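Hypothetical protein SpyM3_0169 (Streptococcus pyogenes, PDB 1PG6) is of unknown function but belongs to the AIM24 mitochondrial-biogenesis family of the cupin clan and binds calcium ions in this crystal. Local coordinates at residues M13-D18 against T157-S162; Q22-E27 against G101-L106; G34-Q39 against T83-N88; G41-H46 against G91-A96. All coordinates share one frame; numbering follows the deposited sequence.

Contact 1. Residues M13-D18 against T157-S162. With CA (calcium ion), chain B.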
loop_
_atom_site.group_PDB
_atom_site.type_symbol
_atom_site.label_atom_id
_atom_site.label_comp_id
_atom_site.label_asym_id
_atom_site.label_seq_id
_atom_site.Cartn_x
_atom_site.Cartn_y
_atom_site.Cartn_z
HETATM N N MSE A 13 -4.899 -13.732 10.528
HETATM C CA MSE A 13 -6.140 -12.985 10.664
HETATM C C MSE A 13 -7.134 -13.522 9.640
HETATM O O MSE A 13 -6.739 -14.054 8.603
HETATM C CB MSE A 13 -5.897 -11.501 10.390
HETATM C CG MSE A 13 -5.346 -11.236 8.995
HETATM SE SE MSE A 13 -5.161 -9.366 8.546
HETATM C CE MSE A 13 -6.492 -9.253 7.168
ATOM N N ARG A 14 -8.421 -13.395 9.936
ATOM C CA ARG A 14 -9.445 -13.839 9.003
ATOM C C ARG A 14 -10.136 -12.568 8.525
ATOM O O ARG A 14 -10.565 -11.747 9.336
ATOM C CB ARG A 14 -10.449 -14.769 9.687
ATOM C CG ARG A 14 -11.234 -15.629 8.702
ATOM C CD ARG A 14 -12.118 -16.654 9.403
ATOM N NE ARG A 14 -13.396 -16.089 9.823
ATOM C CZ ARG A 14 -14.341 -15.676 8.985
ATOM N NH1 ARG A 14 -14.154 -15.764 7.674
ATOM N NH2 ARG A 14 -15.478 -15.179 9.455
ATOM N N PHE A 15 -10.230 -12.398 7.213
ATOM C CA PHE A 15 -10.852 -11.200 6.664
ATOM C C PHE A 15 -12.003 -11.508 5.722
ATOM O O PHE A 15 -12.150 -12.630 5.239
ATOM C CB PHE A 15 -9.799 -10.363 5.931
ATOM C CG PHE A 15 -9.222 -11.042 4.723
ATOM C CD1 PHE A 15 -9.793 -10.864 3.467
ATOM C CD2 PHE A 15 -8.129 -11.891 4.846
ATOM C CE1 PHE A 15 -9.286 -11.525 2.353
ATOM C CE2 PHE A 15 -7.615 -12.556 3.736
ATOM C CZ PHE A 15 -8.193 -12.373 2.489
ATOM N N THR A 16 -12.827 -10.498 5.473
ATOM C CA THR A 16 -13.955 -10.629 4.569
ATOM C C THR A 16 -14.124 -9.308 3.832
ATOM O O THR A 16 -14.561 -8.314 4.416
ATOM C CB THR A 16 -15.267 -10.954 5.321
ATOM O OG1 THR A 16 -15.146 -12.217 5.987
ATOM C CG2 THR A 16 -16.437 -11.016 4.346
ATOM N N ILE A 17 -13.744 -9.295 2.557
ATOM C CA ILE A 17 -13.886 -8.102 1.729
ATOM C C ILE A 17 -15.307 -8.144 1.194
ATOM O O ILE A 17 -15.733 -9.144 0.618
ATOM C CB ILE A 17 -12.905 -8.104 0.534
ATOM C CG1 ILE A 17 -11.461 -8.012 1.032
ATOM C CG2 ILE A 17 -13.203 -6.926 -0.388
ATOM C CD1 ILE A 17 -10.426 -8.124 -0.081
ATOM N N ASP A 18 -16.051 -7.065 1.403
ATOM C CA ASP A 18 -17.427 -7.018 0.929
ATOM C C ASP A 18 -17.462 -7.245 -0.588
ATOM O O ASP A 18 -16.689 -6.633 -1.322
ATOM C CB ASP A 18 -18.038 -5.659 1.263
ATOM C CG ASP A 18 -19.532 -5.721 1.382
ATOM O OD1 ASP A 18 -20.024 -5.957 2.507
ATOM O OD2 ASP A 18 -20.212 -5.551 0.350
ATOM N N THR A 157 -1.305 -12.539 4.990
ATOM C CA THR A 157 -2.058 -11.929 3.906
ATOM C C THR A 157 -1.786 -10.437 3.820
ATOM O O THR A 157 -1.684 -9.759 4.836
ATOM C CB THR A 157 -3.569 -12.108 4.102
ATOM O OG1 THR A 157 -3.885 -13.503 4.148
ATOM C CG2 THR A 157 -4.329 -11.452 2.956
ATOM N N LEU A 158 -1.666 -9.941 2.593
ATOM C CA LEU A 158 -1.453 -8.527 2.336
ATOM C C LEU A 158 -2.719 -8.020 1.658
ATOM O O LEU A 158 -3.239 -8.671 0.751
ATOM C CB LEU A 158 -0.270 -8.314 1.385
ATOM C CG LEU A 158 -0.233 -6.954 0.664
ATOM C CD1 LEU A 158 0.171 -5.856 1.649
ATOM C CD2 LEU A 158 0.762 -7.008 -0.492
ATOM N N LEU A 159 -3.234 -6.886 2.113
ATOM C CA LEU A 159 -4.408 -6.294 1.482
ATOM C C LEU A 159 -3.934 -5.001 0.822
ATOM O O LEU A 159 -3.406 -4.115 1.495
ATOM C CB LEU A 159 -5.503 -5.974 2.513
ATOM C CG LEU A 159 -6.141 -7.142 3.271
ATOM C CD1 LEU A 159 -7.279 -6.631 4.156
ATOM C CD2 LEU A 159 -6.675 -8.170 2.285
ATOM N N ALA A 160 -4.097 -4.908 -0.496
ATOM C CA ALA A 160 -3.708 -3.720 -1.243
ATOM C C ALA A 160 -4.993 -3.057 -1.731
ATOM O O ALA A 160 -6.005 -3.731 -1.918
ATOM C CB ALA A 160 -2.825 -4.099 -2.429
ATOM N N ASN A 161 -4.960 -1.744 -1.924
ATOM C CA ASN A 161 -6.153 -1.018 -2.368
ATOM C C ASN A 161 -5.822 -0.145 -3.575
ATOM O O ASN A 161 -4.704 0.332 -3.712
ATOM C CB ASN A 161 -6.657 -0.135 -1.227
ATOM C CG ASN A 161 -5.831 1.121 -1.074
ATOM O OD1 ASN A 161 -6.108 2.131 -1.719
ATOM N ND2 ASN A 161 -4.796 1.059 -0.256
ATOM N N SER A 162 -6.811 0.082 -4.435
ATOM C CA SER A 162 -6.603 0.901 -5.625
ATOM C C SER A 162 -7.479 2.133 -5.667
ATOM O O SER A 162 -8.488 2.215 -4.979
ATOM C CB SER A 162 -6.938 0.096 -6.878
ATOM O OG SER A 162 -8.328 -0.218 -6.872
HETATM CA CA CA B . -8.612 2.597 -2.540
HETATM O O HOH W 1 -4.373 -14.254 6.727
HETATM O O HOH W 2 -10.314 0.775 -2.431
#
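Leu159 CD2 sits over the middle of the Phe15 ring in a CH-pi contact, 4.3 Å from the centroid and 12° off the ring normal. The same ring meets Thr157 differently: the two side chains reach toward each other tip to tip, with Phe15 CE2 3.6 Å from Thr157 CG2 in an oblique approach. With chi1 at 65°, Phe15 CG lies between its backbone N and carbonyl carbon, and the ring it carries stands toward strand 157-161. Leu159 also spreads to both neighbours of Phe15 on its side of the strand, CD1 lying 4.1 Å from the selenomethionine Met13 CE and CD2 near Ile17 CD1. The strand axes run 9.9 Å apart at 26°, a spacing too wide for backbone pairing and right for two sheets packed face to face, as in the beta-sandwich of a cupin-like domain. One water spans the layers at the Met13 end, donating to Met13 O at 3.0 Å and accepting from Thr157 OG1 at 2.7 Å; Glu107 is a weak second partner of that hydroxyl. Further out, Asp124 accepts from the backbone N of both Met13 and Thr157, while Val26 and Ala105 add apolar cover around Phe15 and Leu159. At the end of strand 157-161, Asn161 OD1 binds calcium at 2.7 Å and, just beyond, Ser162 O at 2.5 Å; Thr99 joins them, and Asn161 ND2 is held by Gly118 O.

Contact 2. Residues Q22-E27 against G101-L106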
loop_
_atom_site.group_PDB
_atom_site.type_symbol
_atom_site.label_atom_id
_atom_site.label_comp_id
_atom_site.label_asym_id
_atom_site.label_seq_id
_atom_site.Cartn_x
_atom_site.Cartn_y
_atom_site.Cartn_z
ATOM N N GLN A 22 -19.714 -1.590 -3.997
ATOM C CA GLN A 22 -18.870 -1.059 -5.061
ATOM C C GLN A 22 -17.553 -0.586 -4.451
ATOM O O GLN A 22 -16.477 -0.785 -5.014
ATOM C CB GLN A 22 -19.609 0.100 -5.735
ATOM C CG GLN A 22 -18.758 1.021 -6.564
ATOM C CD GLN A 22 -19.570 2.141 -7.196
ATOM O OE1 GLN A 22 -19.011 3.085 -7.745
ATOM N NE2 GLN A 22 -20.895 2.037 -7.124
ATOM N N PHE A 23 -17.660 0.051 -3.292
ATOM C CA PHE A 23 -16.503 0.557 -2.542
ATOM C C PHE A 23 -16.540 -0.280 -1.265
ATOM O O PHE A 23 -17.314 -0.014 -0.353
ATOM C CB PHE A 23 -16.698 2.043 -2.255
ATOM C CG PHE A 23 -16.904 2.862 -3.492
ATOM C CD1 PHE A 23 -15.869 3.007 -4.419
ATOM C CD2 PHE A 23 -18.149 3.431 -3.763
ATOM C CE1 PHE A 23 -16.062 3.705 -5.603
ATOM C CE2 PHE A 23 -18.361 4.133 -4.946
ATOM C CZ PHE A 23 -17.307 4.270 -5.875
ATOM N N PRO A 24 -15.702 -1.321 -1.208
ATOM C CA PRO A 24 -15.605 -2.254 -0.094
ATOM C C PRO A 24 -15.073 -1.807 1.243
ATOM O O PRO A 24 -14.285 -0.869 1.368
ATOM C CB PRO A 24 -14.749 -3.378 -0.668
ATOM C CG PRO A 24 -13.795 -2.636 -1.541
ATOM C CD PRO A 24 -14.726 -1.671 -2.260
ATOM N N LEU A 25 -15.549 -2.522 2.249
ATOM C CA LEU A 25 -15.133 -2.347 3.625
ATOM C C LEU A 25 -14.565 -3.744 3.846
ATOM O O LEU A 25 -15.011 -4.702 3.207
ATOM C CB LEU A 25 -16.363 -2.124 4.503
ATOM C CG LEU A 25 -16.345 -1.069 5.606
ATOM C CD1 LEU A 25 -15.774 0.250 5.102
ATOM C CD2 LEU A 25 -17.766 -0.889 6.113
ATOM N N VAL A 26 -13.561 -3.871 4.699
ATOM C CA VAL A 26 -13.016 -5.188 4.977
ATOM C C VAL A 26 -13.192 -5.455 6.466
ATOM O O VAL A 26 -12.744 -4.676 7.305
ATOM C CB VAL A 26 -11.512 -5.305 4.585
ATOM C CG1 VAL A 26 -10.689 -4.242 5.281
ATOM C CG2 VAL A 26 -10.996 -6.700 4.924
ATOM N N GLU A 27 -13.897 -6.537 6.778
ATOM C CA GLU A 27 -14.138 -6.926 8.158
ATOM C C GLU A 27 -13.055 -7.933 8.510
ATOM O O GLU A 27 -12.857 -8.921 7.798
ATOM C CB GLU A 27 -15.519 -7.569 8.313
ATOM C CG GLU A 27 -16.687 -6.687 7.896
ATOM C CD GLU A 27 -18.028 -7.393 8.054
ATOM O OE1 GLU A 27 -18.180 -8.514 7.525
ATOM O OE2 GLU A 27 -18.933 -6.828 8.701
ATOM N N GLY A 101 -12.191 2.808 -4.694
ATOM C CA GLY A 101 -11.650 1.778 -5.559
ATOM C C GLY A 101 -11.960 0.373 -5.100
ATOM O O GLY A 101 -13.051 0.101 -4.611
ATOM N N GLN A 102 -10.984 -0.515 -5.251
ATOM C CA GLN A 102 -11.142 -1.912 -4.882
ATOM C C GLN A 102 -10.047 -2.353 -3.919
ATOM O O GLN A 102 -9.100 -1.614 -3.649
ATOM C CB GLN A 102 -11.097 -2.801 -6.135
ATOM C CG GLN A 102 -12.284 -2.602 -7.099
ATOM C CD GLN A 102 -12.205 -3.485 -8.345
ATOM O OE1 GLN A 102 -13.221 -3.985 -8.841
ATOM N NE2 GLN A 102 -11.001 -3.666 -8.861
ATOM N N ILE A 103 -10.206 -3.560 -3.394
ATOM C CA ILE A 103 -9.239 -4.146 -2.477
ATOM C C ILE A 103 -8.881 -5.514 -3.034
ATOM O O ILE A 103 -9.741 -6.224 -3.551
ATOM C CB ILE A 103 -9.834 -4.329 -1.057
ATOM C CG1 ILE A 103 -10.172 -2.962 -0.457
ATOM C CG2 ILE A 103 -8.841 -5.069 -0.157
ATOM C CD1 ILE A 103 -10.941 -3.040 0.857
ATOM N N VAL A 104 -7.607 -5.874 -2.951
ATOM C CA VAL A 104 -7.165 -7.175 -3.424
ATOM C C VAL A 104 -6.342 -7.806 -2.310
ATOM O O VAL A 104 -5.511 -7.141 -1.687
ATOM C CB VAL A 104 -6.314 -7.054 -4.725
ATOM C CG1 VAL A 104 -5.117 -6.142 -4.499
ATOM C CG2 VAL A 104 -5.868 -8.428 -5.190
ATOM N N ALA A 105 -6.604 -9.078 -2.039
ATOM C CA ALA A 105 -5.881 -9.803 -0.998
ATOM C C ALA A 105 -4.847 -10.692 -1.673
ATOM O O ALA A 105 -5.161 -11.416 -2.613
ATOM C CB ALA A 105 -6.850 -10.649 -0.181
ATOM N N LEU A 106 -3.616 -10.633 -1.186
ATOM C CA LEU A 106 -2.537 -11.422 -1.749
ATOM C C LEU A 106 -1.873 -12.262 -0.659
ATOM O O LEU A 106 -1.489 -11.742 0.394
ATOM C CB LEU A 106 -1.520 -10.486 -2.408
ATOM C CG LEU A 106 -2.063 -9.634 -3.570
ATOM C CD1 LEU A 106 -1.036 -8.585 -3.980
ATOM C CD2 LEU A 106 -2.390 -10.534 -4.758
#
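Phe23 and Gly101 bring the two backbones nearest, their CA atoms 5.8 Å apart, and the touching parts of the segments run 37° from one another in direction. Pro24 is the middle of the contact. Its ring slides past the Ile103 side chain in the opposite direction, with Pro24 CG 3.7 Å from Ile103 CD1, while the adjacent Pro24 CD lies 3.4 Å from Gly101 O. Ile103 CG1 stands beside its backbone N and anti to the carbonyl carbon (chi1 -64°), and CD1, carried on it, also comes within 4.4 Å of Val26 CB. The ring of Phe23 turns an edge to the glycine: Phe23 CD1 is 3.7 Å from Gly101 N, which lies near the ring plane. One face of that ring is covered from within its own segment, Gln22 CG standing 3.5 Å above the plane over its centre. Ile17 of strand 14-17 touches both Pro24 and Ile103, so the proline and isoleucine lie at the margin of the apolar layer between the two facing sheets of the domain, while Phe23 lies at the exposed end beside Pro100. With neither a direct hydrogen bond nor a salt bridge between the segments, cohesion probably rests on van der Waals fit and partial burial of Pro24 and Ile103; backbone polar groups find partners elsewhere, such as Val26 with Leu95 and Gln102 N with Ser162 OG.

Contact 3. Residues G34-Q39 against T83-N88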
loop_
_atom_site.group_PDB
_atom_site.type_symbol
_atom_site.label_atom_id
_atom_site.label_comp_id
_atom_site.label_asym_id
_atom_site.label_seq_id
_atom_site.Cartn_x
_atom_site.Cartn_y
_atom_site.Cartn_z
ATOM N N GLY A 34 -3.612 -11.872 18.344
ATOM C CA GLY A 34 -3.429 -11.560 16.936
ATOM C C GLY A 34 -3.300 -10.072 16.668
ATOM O O GLY A 34 -3.832 -9.249 17.413
ATOM N N SER A 35 -2.593 -9.719 15.600
ATOM C CA SER A 35 -2.409 -8.315 15.255
ATOM C C SER A 35 -2.390 -8.106 13.751
ATOM O O SER A 35 -2.282 -9.054 12.972
ATOM C CB SER A 35 -1.096 -7.792 15.836
ATOM O OG SER A 35 0.011 -8.355 15.155
ATOM N N VAL A 36 -2.486 -6.846 13.349
ATOM C CA VAL A 36 -2.466 -6.508 11.940
ATOM C C VAL A 36 -1.992 -5.081 11.743
ATOM O O VAL A 36 -2.341 -4.186 12.517
ATOM C CB VAL A 36 -3.870 -6.663 11.311
ATOM C CG1 VAL A 36 -4.878 -5.804 12.055
ATOM C CG2 VAL A 36 -3.827 -6.288 9.842
ATOM N N TYR A 37 -1.177 -4.883 10.713
ATOM C CA TYR A 37 -0.676 -3.560 10.367
ATOM C C TYR A 37 -1.752 -2.952 9.476
ATOM O O TYR A 37 -2.329 -3.650 8.641
ATOM C CB TYR A 37 0.623 -3.646 9.565
ATOM C CG TYR A 37 1.794 -4.276 10.285
ATOM C CD1 TYR A 37 2.018 -5.653 10.230
ATOM C CD2 TYR A 37 2.689 -3.489 11.007
ATOM C CE1 TYR A 37 3.115 -6.229 10.875
ATOM C CE2 TYR A 37 3.785 -4.056 11.655
ATOM C CZ TYR A 37 3.993 -5.419 11.586
ATOM O OH TYR A 37 5.086 -5.975 12.219
ATOM N N LEU A 38 -2.015 -1.660 9.636
ATOM C CA LEU A 38 -3.035 -1.013 8.819
ATOM C C LEU A 38 -2.696 0.404 8.390
ATOM O O LEU A 38 -1.956 1.125 9.065
ATOM C CB LEU A 38 -4.380 -0.993 9.551
ATOM C CG LEU A 38 -4.390 -0.358 10.940
ATOM C CD1 LEU A 38 -5.509 0.665 11.062
ATOM C CD2 LEU A 38 -4.554 -1.459 11.976
ATOM N N GLN A 39 -3.246 0.779 7.243
ATOM C CA GLN A 39 -3.080 2.110 6.679
ATOM C C GLN A 39 -3.561 3.108 7.727
ATOM O O GLN A 39 -4.670 2.985 8.242
ATOM C CB GLN A 39 -3.937 2.215 5.417
ATOM C CG GLN A 39 -4.052 3.594 4.804
ATOM C CD GLN A 39 -5.052 3.614 3.660
ATOM O OE1 GLN A 39 -4.743 3.193 2.542
ATOM N NE2 GLN A 39 -6.267 4.078 3.941
ATOM N N THR A 83 -0.201 1.860 11.235
ATOM C CA THR A 83 -0.463 1.596 12.641
ATOM C C THR A 83 -0.714 0.109 12.827
ATOM O O THR A 83 -0.809 -0.641 11.854
ATOM C CB THR A 83 -1.684 2.398 13.144
ATOM O OG1 THR A 83 -2.832 2.074 12.353
ATOM C CG2 THR A 83 -1.413 3.887 13.036
ATOM N N GLN A 84 -0.811 -0.330 14.075
ATOM C CA GLN A 84 -1.042 -1.744 14.325
ATOM C C GLN A 84 -2.139 -1.955 15.351
ATOM O O GLN A 84 -2.174 -1.293 16.386
ATOM C CB GLN A 84 0.257 -2.415 14.778
ATOM C CG GLN A 84 0.185 -3.936 14.827
ATOM C CD GLN A 84 1.557 -4.589 14.765
ATOM O OE1 GLN A 84 2.423 -4.325 15.600
ATOM N NE2 GLN A 84 1.757 -5.449 13.773
ATOM N N ALA A 85 -3.041 -2.879 15.044
ATOM C CA ALA A 85 -4.148 -3.199 15.929
ATOM C C ALA A 85 -3.870 -4.536 16.603
ATOM O O ALA A 85 -3.494 -5.503 15.942
ATOM C CB ALA A 85 -5.443 -3.272 15.134
HETATM N N MSE A 86 -4.032 -4.577 17.924
HETATM C CA MSE A 86 -3.811 -5.799 18.695
HETATM C C MSE A 86 -5.108 -6.248 19.353
HETATM O O MSE A 86 -5.909 -5.423 19.789
HETATM C CB MSE A 86 -2.744 -5.581 19.773
HETATM C CG MSE A 86 -1.314 -5.649 19.268
HETATM SE SE MSE A 86 -0.774 -4.120 18.232
HETATM C CE MSE A 86 0.372 -3.274 19.542
ATOM N N SER A 87 -5.303 -7.559 19.435
ATOM C CA SER A 87 -6.512 -8.112 20.028
ATOM C C SER A 87 -6.242 -8.911 21.300
ATOM O O SER A 87 -5.315 -9.721 21.358
ATOM C CB SER A 87 -7.227 -9.003 19.009
ATOM O OG SER A 87 -8.472 -9.459 19.505
ATOM N N ASN A 88 -7.063 -8.665 22.315
ATOM C CA ASN A 88 -6.967 -9.359 23.594
ATOM C C ASN A 88 -8.211 -10.240 23.637
ATOM O O ASN A 88 -9.265 -9.825 24.118
ATOM C CB ASN A 88 -6.982 -8.346 24.744
ATOM C CG ASN A 88 -6.601 -8.965 26.077
ATOM O OD1 ASN A 88 -6.383 -8.257 27.060
ATOM N ND2 ASN A 88 -6.522 -10.289 26.117
#
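Gln84 CG is anti to its backbone N (chi1 -170°) and the chain continues extended, while Tyr37 CG lies anti to its carbonyl carbon (chi1 -63°); with the two residues directly paired across the strands, their side chains run side by side in the same direction. The amide nitrogen ends over the centre of the phenol ring, Gln84 NE2 standing 3.0 Å above its plane, with the amide and ring planes 41° apart. This puts NE2 against the pi cloud, its nearest ring atom being Tyr37 CZ at 3.1 Å. On the opposite sheet face Leu38 crosses Thr83, its CG 3.2 Å from Thr83 OG1, and Leu38 CD2 reaches 3.7 Å to Ala85 CB. Val36 CG1 approaches the same methyl, widening the apolar patch, which Leu93 and Leu95 of strand 91-95 cover from the other sheet. The backbones are joined by five hydrogen bonds. Leu38 N to Thr83 O, at 2.7 Å, is the shortest, and its return partner, Thr83 N to Leu38 O, measures 2.9 Å; Val36 and Ala85 likewise bond in both directions. At the far end Ser87 N meets Gly34 O. Hydrogen-bonded pairs alternate with the non-hydrogen-bonded pairs Ser35-Met86 and Tyr37-Gln84. This regular register belongs to a twisted antiparallel sheet, here one of the two layers of a beta-sandwich, consistent with the cupin clan of the family, with strand 35-39 held between strands 82-87 and 120-124.

Contact 4. Residues G41-H46 against G91-A96. With CA (calcium ion), chain C.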
loop_
_atom_site.group_PDB
_atom_site.type_symbol
_atom_site.label_atom_id
_atom_site.label_comp_id
_atom_site.label_asym_id
_atom_site.label_seq_id
_atom_site.Cartn_x
_atom_site.Cartn_y
_atom_site.Cartn_z
ATOM N N GLY A 41 -5.348 5.697 9.721
ATOM C CA GLY A 41 -6.673 6.254 9.537
ATOM C C GLY A 41 -7.704 5.359 8.870
ATOM O O GLY A 41 -8.843 5.776 8.711
ATOM N N SER A 42 -7.344 4.134 8.500
ATOM C CA SER A 42 -8.298 3.254 7.817
ATOM C C SER A 42 -9.324 2.586 8.724
ATOM O O SER A 42 -10.287 1.984 8.247
ATOM C CB SER A 42 -7.559 2.181 7.002
ATOM O OG SER A 42 -6.823 1.305 7.837
HETATM N N MSE A 43 -9.139 2.695 10.034
HETATM C CA MSE A 43 -10.083 2.085 10.972
HETATM C C MSE A 43 -11.495 2.677 10.857
HETATM O O MSE A 43 -11.651 3.881 10.789
HETATM C CB MSE A 43 -9.574 2.286 12.401
HETATM C CG MSE A 43 -10.468 1.680 13.450
HETATM SE SE MSE A 43 -10.356 -0.225 13.419
HETATM C CE MSE A 43 -8.753 -0.372 14.500
ATOM N N VAL A 44 -12.524 1.837 10.829
ATOM C CA VAL A 44 -13.899 2.333 10.769
ATOM C C VAL A 44 -14.516 2.077 12.138
ATOM O O VAL A 44 -15.200 2.932 12.700
ATOM C CB VAL A 44 -14.727 1.607 9.695
ATOM C CG1 VAL A 44 -16.164 2.114 9.705
ATOM C CG2 VAL A 44 -14.088 1.838 8.329
ATOM N N TYR A 45 -14.257 0.888 12.668
ATOM C CA TYR A 45 -14.735 0.510 13.987
ATOM C C TYR A 45 -14.037 -0.759 14.452
ATOM O O TYR A 45 -13.432 -1.480 13.658
ATOM C CB TYR A 45 -16.262 0.325 14.004
ATOM C CG TYR A 45 -16.816 -0.793 13.148
ATOM C CD1 TYR A 45 -17.380 -0.525 11.898
ATOM C CD2 TYR A 45 -16.822 -2.110 13.605
ATOM C CE1 TYR A 45 -17.944 -1.542 11.125
ATOM C CE2 TYR A 45 -17.382 -3.135 12.838
ATOM C CZ TYR A 45 -17.941 -2.844 11.604
ATOM O OH TYR A 45 -18.501 -3.852 10.847
ATOM N N HIS A 46 -14.103 -1.022 15.750
ATOM C CA HIS A 46 -13.463 -2.203 16.300
ATOM C C HIS A 46 -14.058 -2.537 17.658
ATOM O O HIS A 46 -14.603 -1.664 18.331
ATOM C CB HIS A 46 -11.956 -1.962 16.423
ATOM C CG HIS A 46 -11.591 -0.857 17.368
ATOM N ND1 HIS A 46 -11.527 -1.038 18.732
ATOM C CD2 HIS A 46 -11.285 0.441 17.144
ATOM C CE1 HIS A 46 -11.197 0.105 19.310
ATOM N NE2 HIS A 46 -11.044 1.018 18.369
ATOM N N GLY A 91 -11.374 -10.699 18.707
ATOM C CA GLY A 91 -11.804 -9.347 18.401
ATOM C C GLY A 91 -12.129 -9.109 16.940
ATOM O O GLY A 91 -11.797 -9.921 16.078
ATOM N N LYS A 92 -12.775 -7.981 16.663
ATOM C CA LYS A 92 -13.156 -7.634 15.304
ATOM C C LYS A 92 -12.893 -6.169 14.997
ATOM O O LYS A 92 -12.898 -5.321 15.886
ATOM C CB LYS A 92 -14.645 -7.917 15.082
ATOM C CG LYS A 92 -15.067 -9.358 15.299
ATOM C CD LYS A 92 -16.564 -9.515 15.082
ATOM C CE LYS A 92 -17.028 -10.937 15.365
ATOM N NZ LYS A 92 -18.495 -11.085 15.144
ATOM N N LEU A 93 -12.647 -5.872 13.728
ATOM C CA LEU A 93 -12.437 -4.494 13.319
ATOM C C LEU A 93 -12.755 -4.409 11.839
ATOM O O LEU A 93 -12.760 -5.419 11.135
ATOM C CB LEU A 93 -11.001 -4.032 13.590
ATOM C CG LEU A 93 -9.833 -4.563 12.763
ATOM C CD1 LEU A 93 -8.679 -3.568 12.835
ATOM C CD2 LEU A 93 -9.398 -5.929 13.268
ATOM N N ALA A 94 -13.046 -3.203 11.372
ATOM C CA ALA A 94 -13.371 -2.997 9.970
ATOM C C ALA A 94 -12.522 -1.848 9.463
ATOM O O ALA A 94 -12.349 -0.849 10.158
ATOM C CB ALA A 94 -14.860 -2.669 9.818
ATOM N N LEU A 95 -11.991 -2.005 8.257
ATOM C CA LEU A 95 -11.146 -0.987 7.644
ATOM C C LEU A 95 -11.750 -0.492 6.346
ATOM O O LEU A 95 -12.491 -1.213 5.676
ATOM C CB LEU A 95 -9.768 -1.559 7.308
ATOM C CG LEU A 95 -8.968 -2.248 8.408
ATOM C CD1 LEU A 95 -7.626 -2.723 7.835
ATOM C CD2 LEU A 95 -8.770 -1.283 9.560
ATOM N N ALA A 96 -11.410 0.742 5.992
ATOM C CA ALA A 96 -11.874 1.341 4.754
ATOM C C ALA A 96 -10.681 1.992 4.062
ATOM O O ALA A 96 -9.897 2.694 4.701
ATOM C CB ALA A 96 -12.936 2.399 5.051
HETATM CA CA CA C . -10.784 6.120 10.228
HETATM O O HOH W 3 -10.164 5.431 5.603
HETATM O O HOH W 4 -9.963 8.516 10.237
#
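Ala94, which has more surface buried by the contact than any other residue here, meets Tyr45 through its methyl: Ala94 CB lies 3.7 Å from the centroid of the Tyr45 ring, 19° off the normal and offset toward the CE1-CZ side of the rim. A chi1 of 64° puts Tyr45 CG between its backbone N and carbonyl carbon, and the ring covers the methyl in a CH-pi contact. The backbone of Ala94 is gripped twice, its O receiving Val44 N at 2.8 Å and its N donating to Tyr45 O at 2.9 Å. Val44 and Tyr45 thus both face one residue, a classic beta bulge that shifts the antiparallel register by one between the pairs Met43-Leu95 and Tyr45-Ala94. Strand 43-46 is an edge strand of its four-stranded sheet within this chain, beside 91-95. Ser42 and Ala96 close the other end: Ser42 O accepts Ala96 N at 2.8 Å, and Ala96 CB packs 3.5 Å from Val44 CG2. Ser42 OG is turned to Gln39 O, its hydrogen-bond partner, and also lies against Leu95 CD2. Toward strand 35-39's sheet, the selenomethionine Met43 crosses Leu93 at about a right angle, its CE 3.6 Å from Leu93 CD1. The residues flanking Ser42 hold calcium through main-chain oxygens, Gly41 O and Met43 O each at 2.5 Å, with a water as a further ligand.

All four contacts lie in one domain, a sandwich of a four-stranded sheet (14-17, 26-30, 91-95, 43-46) on a six-stranded one. Contacts 1 and 2 join the two sheets face to face, their centres about 6 Å apart; contact 3 pairs strands within the six-stranded sheet and contact 4 within the other, their centres about 10 Å apart. Contacts 2, 3 and 4 fall between the segments of contact 1 along the chain, while the segments of contacts 3 and 4 alternate: 35-39 and 43-46 are successive strands, as are 82-87 and 91-95, each pair stepping from one sheet to the other. This alternation ties both sheets into one sandwich, with calcium at strand ends.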